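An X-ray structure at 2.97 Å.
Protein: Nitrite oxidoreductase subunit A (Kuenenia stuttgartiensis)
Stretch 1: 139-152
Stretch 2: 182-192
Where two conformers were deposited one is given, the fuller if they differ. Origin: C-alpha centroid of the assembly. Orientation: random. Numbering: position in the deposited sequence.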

# COMPACT_ATOMS: atom_id res chain seq x y z
N GLY B 139 18.66 14.83 28.54
CA GLY B 139 18.26 14.71 29.93
C GLY B 139 18.46 13.34 30.54
O GLY B 139 18.23 13.19 31.75
N TRP B 140 18.92 12.37 29.77
CA TRP B 140 19.29 11.07 30.33
C TRP B 140 20.79 10.95 30.50
O TRP B 140 21.26 10.42 31.51
CB TRP B 140 18.78 9.93 29.44
CG TRP B 140 18.81 8.60 30.14
CD1 TRP B 140 17.78 8.00 30.80
CD2 TRP B 140 19.93 7.72 30.27
NE1 TRP B 140 18.18 6.79 31.32
CE2 TRP B 140 19.50 6.60 31.01
CE3 TRP B 140 21.26 7.76 29.82
CZ2 TRP B 140 20.35 5.53 31.31
CZ3 TRP B 140 22.10 6.71 30.12
CH2 TRP B 140 21.64 5.61 30.86
N LYS B 141 21.55 11.44 29.52
CA LYS B 141 22.99 11.54 29.68
C LYS B 141 23.32 12.46 30.85
O LYS B 141 24.28 12.21 31.60
CB LYS B 141 23.62 12.05 28.39
CG LYS B 141 25.12 12.23 28.42
CD LYS B 141 25.62 12.70 27.06
CE LYS B 141 27.13 12.64 26.96
NZ LYS B 141 27.79 13.53 27.95
N ARG B 142 22.54 13.53 31.02
CA ARG B 142 22.69 14.40 32.19
C ARG B 142 22.46 13.62 33.48
O ARG B 142 23.23 13.74 34.44
CB ARG B 142 21.72 15.58 32.09
CG ARG B 142 22.23 16.88 32.68
CD ARG B 142 21.16 17.96 32.67
NE ARG B 142 19.94 17.54 31.98
CZ ARG B 142 19.20 18.34 31.21
NH1 ARG B 142 19.56 19.60 31.04
NH2 ARG B 142 18.11 17.88 30.62
N TRP B 143 21.39 12.82 33.51
CA TRP B 143 21.09 12.01 34.69
C TRP B 143 22.19 10.98 34.94
O TRP B 143 22.55 10.72 36.10
CB TRP B 143 19.73 11.34 34.50
CG TRP B 143 19.31 10.44 35.61
CD1 TRP B 143 19.14 10.77 36.92
CD2 TRP B 143 18.98 9.05 35.50
NE1 TRP B 143 18.73 9.67 37.64
CE2 TRP B 143 18.63 8.60 36.79
CE3 TRP B 143 18.96 8.14 34.44
CZ2 TRP B 143 18.26 7.28 37.05
CZ3 TRP B 143 18.59 6.83 34.70
CH2 TRP B 143 18.25 6.41 35.99
N ALA B 144 22.73 10.38 33.88
CA ALA B 144 23.82 9.43 34.03
C ALA B 144 25.11 10.10 34.49
O ALA B 144 25.91 9.47 35.18
CB ALA B 144 24.05 8.69 32.71
N ASP B 145 25.31 11.37 34.13
CA ASP B 145 26.55 12.05 34.49
C ASP B 145 26.51 12.60 35.91
O ASP B 145 27.57 12.87 36.49
CB ASP B 145 26.83 13.20 33.52
CG ASP B 145 27.25 12.71 32.15
OD1 ASP B 145 27.85 11.61 32.06
OD2 ASP B 145 27.00 13.42 31.16
N ASP B 146 25.32 12.77 36.49
CA ASP B 146 25.18 13.24 37.85
C ASP B 146 25.19 12.11 38.87
O ASP B 146 24.98 12.36 40.06
CB ASP B 146 23.89 14.06 38.00
CG ASP B 146 23.95 15.37 37.23
OD1 ASP B 146 25.07 15.91 37.05
OD2 ASP B 146 22.89 15.87 36.82
N GLY B 147 25.40 10.88 38.43
CA GLY B 147 25.50 9.75 39.33
C GLY B 147 24.23 8.94 39.51
O GLY B 147 24.13 8.21 40.50
N PHE B 148 23.27 9.05 38.60
CA PHE B 148 22.00 8.35 38.68
C PHE B 148 21.28 8.62 40.01
O PHE B 148 21.00 7.70 40.76
CB PHE B 148 22.19 6.85 38.48
CG PHE B 148 22.66 6.47 37.11
CD1 PHE B 148 21.77 6.40 36.05
CD2 PHE B 148 23.99 6.15 36.89
CE1 PHE B 148 22.21 6.04 34.79
CE2 PHE B 148 24.43 5.79 35.63
CZ PHE B 148 23.54 5.73 34.58
N PRO B 149 20.99 9.89 40.32
CA PRO B 149 20.31 10.19 41.58
C PRO B 149 18.89 9.64 41.59
O PRO B 149 18.32 9.29 40.55
CB PRO B 149 20.31 11.72 41.64
CG PRO B 149 20.37 12.14 40.22
CD PRO B 149 21.21 11.11 39.52
N GLU B 150 18.32 9.57 42.79
CA GLU B 150 16.97 9.03 42.94
C GLU B 150 15.98 9.88 42.15
O GLU B 150 16.00 11.11 42.22
CB GLU B 150 16.57 8.99 44.41
CG GLU B 150 15.25 8.29 44.67
CD GLU B 150 15.30 6.80 44.38
OE1 GLU B 150 16.40 6.21 44.48
OE2 GLU B 150 14.25 6.22 44.06
N LEU B 151 15.12 9.21 41.39
CA LEU B 151 14.20 9.90 40.48
C LEU B 151 12.93 10.32 41.23
O LEU B 151 11.83 9.80 41.03
CB LEU B 151 13.88 9.02 39.28
CG LEU B 151 15.07 8.93 38.33
CD1 LEU B 151 14.79 7.90 37.26
CD2 LEU B 151 15.37 10.30 37.72
N THR B 152 13.11 11.30 42.10
CA THR B 152 11.98 11.97 42.71
C THR B 152 11.26 12.77 41.63
O THR B 152 11.84 13.05 40.58
CB THR B 152 12.45 12.88 43.84
OG1 THR B 152 13.30 13.90 43.31
CG2 THR B 152 13.21 12.09 44.89
N SER B 182 24.83 0.53 29.12
CA SER B 182 25.21 -0.58 29.99
C SER B 182 25.26 -0.15 31.45
O SER B 182 24.76 -0.86 32.33
CB SER B 182 26.55 -1.16 29.55
OG SER B 182 26.45 -1.74 28.26
N LYS B 183 25.86 1.02 31.73
CA LYS B 183 25.90 1.53 33.09
C LYS B 183 24.49 1.72 33.64
O LYS B 183 24.21 1.38 34.80
CB LYS B 183 26.68 2.84 33.14
CG LYS B 183 28.18 2.68 32.99
CD LYS B 183 28.89 4.02 33.10
CE LYS B 183 30.40 3.85 32.97
NZ LYS B 183 31.11 5.16 33.06
N GLY B 184 23.59 2.27 32.82
CA GLY B 184 22.21 2.45 33.27
C GLY B 184 21.51 1.13 33.54
O GLY B 184 20.73 1.01 34.49
N ILE B 185 21.77 0.12 32.69
CA ILE B 185 21.17 -1.19 32.90
C ILE B 185 21.61 -1.77 34.24
O ILE B 185 20.81 -2.29 35.02
CB ILE B 185 21.51 -2.14 31.74
CG1 ILE B 185 20.78 -1.71 30.47
CG2 ILE B 185 21.17 -3.57 32.10
CD1 ILE B 185 21.26 -2.43 29.22
N ILE B 186 22.91 -1.67 34.53
CA ILE B 186 23.43 -2.21 35.79
C ILE B 186 22.85 -1.45 36.98
O ILE B 186 22.45 -2.06 37.98
CB ILE B 186 24.97 -2.19 35.79
CG1 ILE B 186 25.50 -3.13 34.71
CG2 ILE B 186 25.51 -2.58 37.15
CD1 ILE B 186 26.99 -3.01 34.47
N HIS B 187 22.79 -0.12 36.89
CA HIS B 187 22.28 0.67 38.00
C HIS B 187 20.82 0.36 38.28
O HIS B 187 20.45 0.05 39.42
CB HIS B 187 22.45 2.16 37.71
CG HIS B 187 21.90 3.05 38.77
ND1 HIS B 187 20.58 3.46 38.80
CD2 HIS B 187 22.49 3.62 39.86
CE1 HIS B 187 20.38 4.23 39.85
NE2 HIS B 187 21.52 4.35 40.51
N ILE B 188 19.97 0.41 37.25
CA ILE B 188 18.53 0.26 37.47
C ILE B 188 18.19 -1.16 37.88
O ILE B 188 17.35 -1.38 38.77
CB ILE B 188 17.76 0.71 36.22
CG1 ILE B 188 18.07 2.17 35.90
CG2 ILE B 188 16.26 0.53 36.43
CD1 ILE B 188 17.60 2.62 34.54
N THR B 189 18.82 -2.16 37.26
CA THR B 189 18.55 -3.54 37.66
C THR B 189 19.01 -3.79 39.08
O THR B 189 18.40 -4.58 39.80
CB THR B 189 19.21 -4.53 36.70
OG1 THR B 189 20.61 -4.22 36.57
CG2 THR B 189 18.54 -4.47 35.33
N LYS B 190 20.09 -3.13 39.51
CA LYS B 190 20.51 -3.20 40.90
C LYS B 190 19.67 -2.29 41.78
O LYS B 190 19.53 -2.54 42.98
CB LYS B 190 21.99 -2.85 41.02
CG LYS B 190 22.55 -2.76 42.43
CD LYS B 190 22.67 -4.13 43.09
CE LYS B 190 23.36 -4.02 44.44
NZ LYS B 190 23.46 -5.34 45.13
N LYS B 191 19.09 -1.23 41.20
CA LYS B 191 18.25 -0.32 41.97
C LYS B 191 17.01 -1.01 42.51
O LYS B 191 16.61 -0.79 43.66
CB LYS B 191 17.85 0.88 41.10
CG LYS B 191 17.45 2.14 41.86
CD LYS B 191 16.37 2.89 41.06
CE LYS B 191 16.70 4.37 40.92
NZ LYS B 191 15.48 5.21 40.70
N TYR B 192 16.38 -1.86 41.69
CA TYR B 192 15.12 -2.53 42.10
C TYR B 192 15.34 -4.03 42.35
O TYR B 192 14.33 -4.77 42.31
CB TYR B 192 14.02 -2.30 41.06
CG TYR B 192 13.66 -0.85 40.84
CD1 TYR B 192 14.23 -0.12 39.80
CD2 TYR B 192 12.75 -0.21 41.66
CE1 TYR B 192 13.90 1.20 39.59
CE2 TYR B 192 12.41 1.12 41.46
CZ TYR B 192 12.99 1.83 40.42
OH TYR B 192 12.66 3.14 40.22

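The contact is mainly aromatic and apolar, and it buries 394 Å² in total. Phe148 and His187 form an offset stack. Their ring centroids lie 4.7 Å apart and the planes meet at 21°. Phe148 CB also sits over the face of the His187 ring, 3.4 Å from its centroid, which makes a CH-pi contact.

The apolar packing centres on Gly184. Phe148 CZ lies 3.8 Å from Gly184 CA, and Trp140 CH2 lies 4.0 Å from the same CA. Trp140 meets it with its ring edge. The missing side chain matters here: an ideal CB on Gly184 would stand 2.7 Å from Trp140 CZ2, a clash. One turn further along the helix, Ile188 CD1 meets the edge of Trp143 at CH2, 4.1 Å away.

The charged contact is a long salt bridge, with Glu150 OE2 3.7 Å from Lys191 NZ. At this distance the attraction is electrostatic. Lys191 NZ is hydrogen-bonded elsewhere in the structure.

No clear hydrogen bond crosses between the stretches. Within stretch 1, Trp143 NE1 donates to Pro149 O at 3.0 Å and is nearly linear. Phe148 N bonds to Trp143 O at 3.1 Å. These two bonds tie the loop that carries Phe148 back to the helix. Gly147, with positive phi, ends that helix in a Schellman motif.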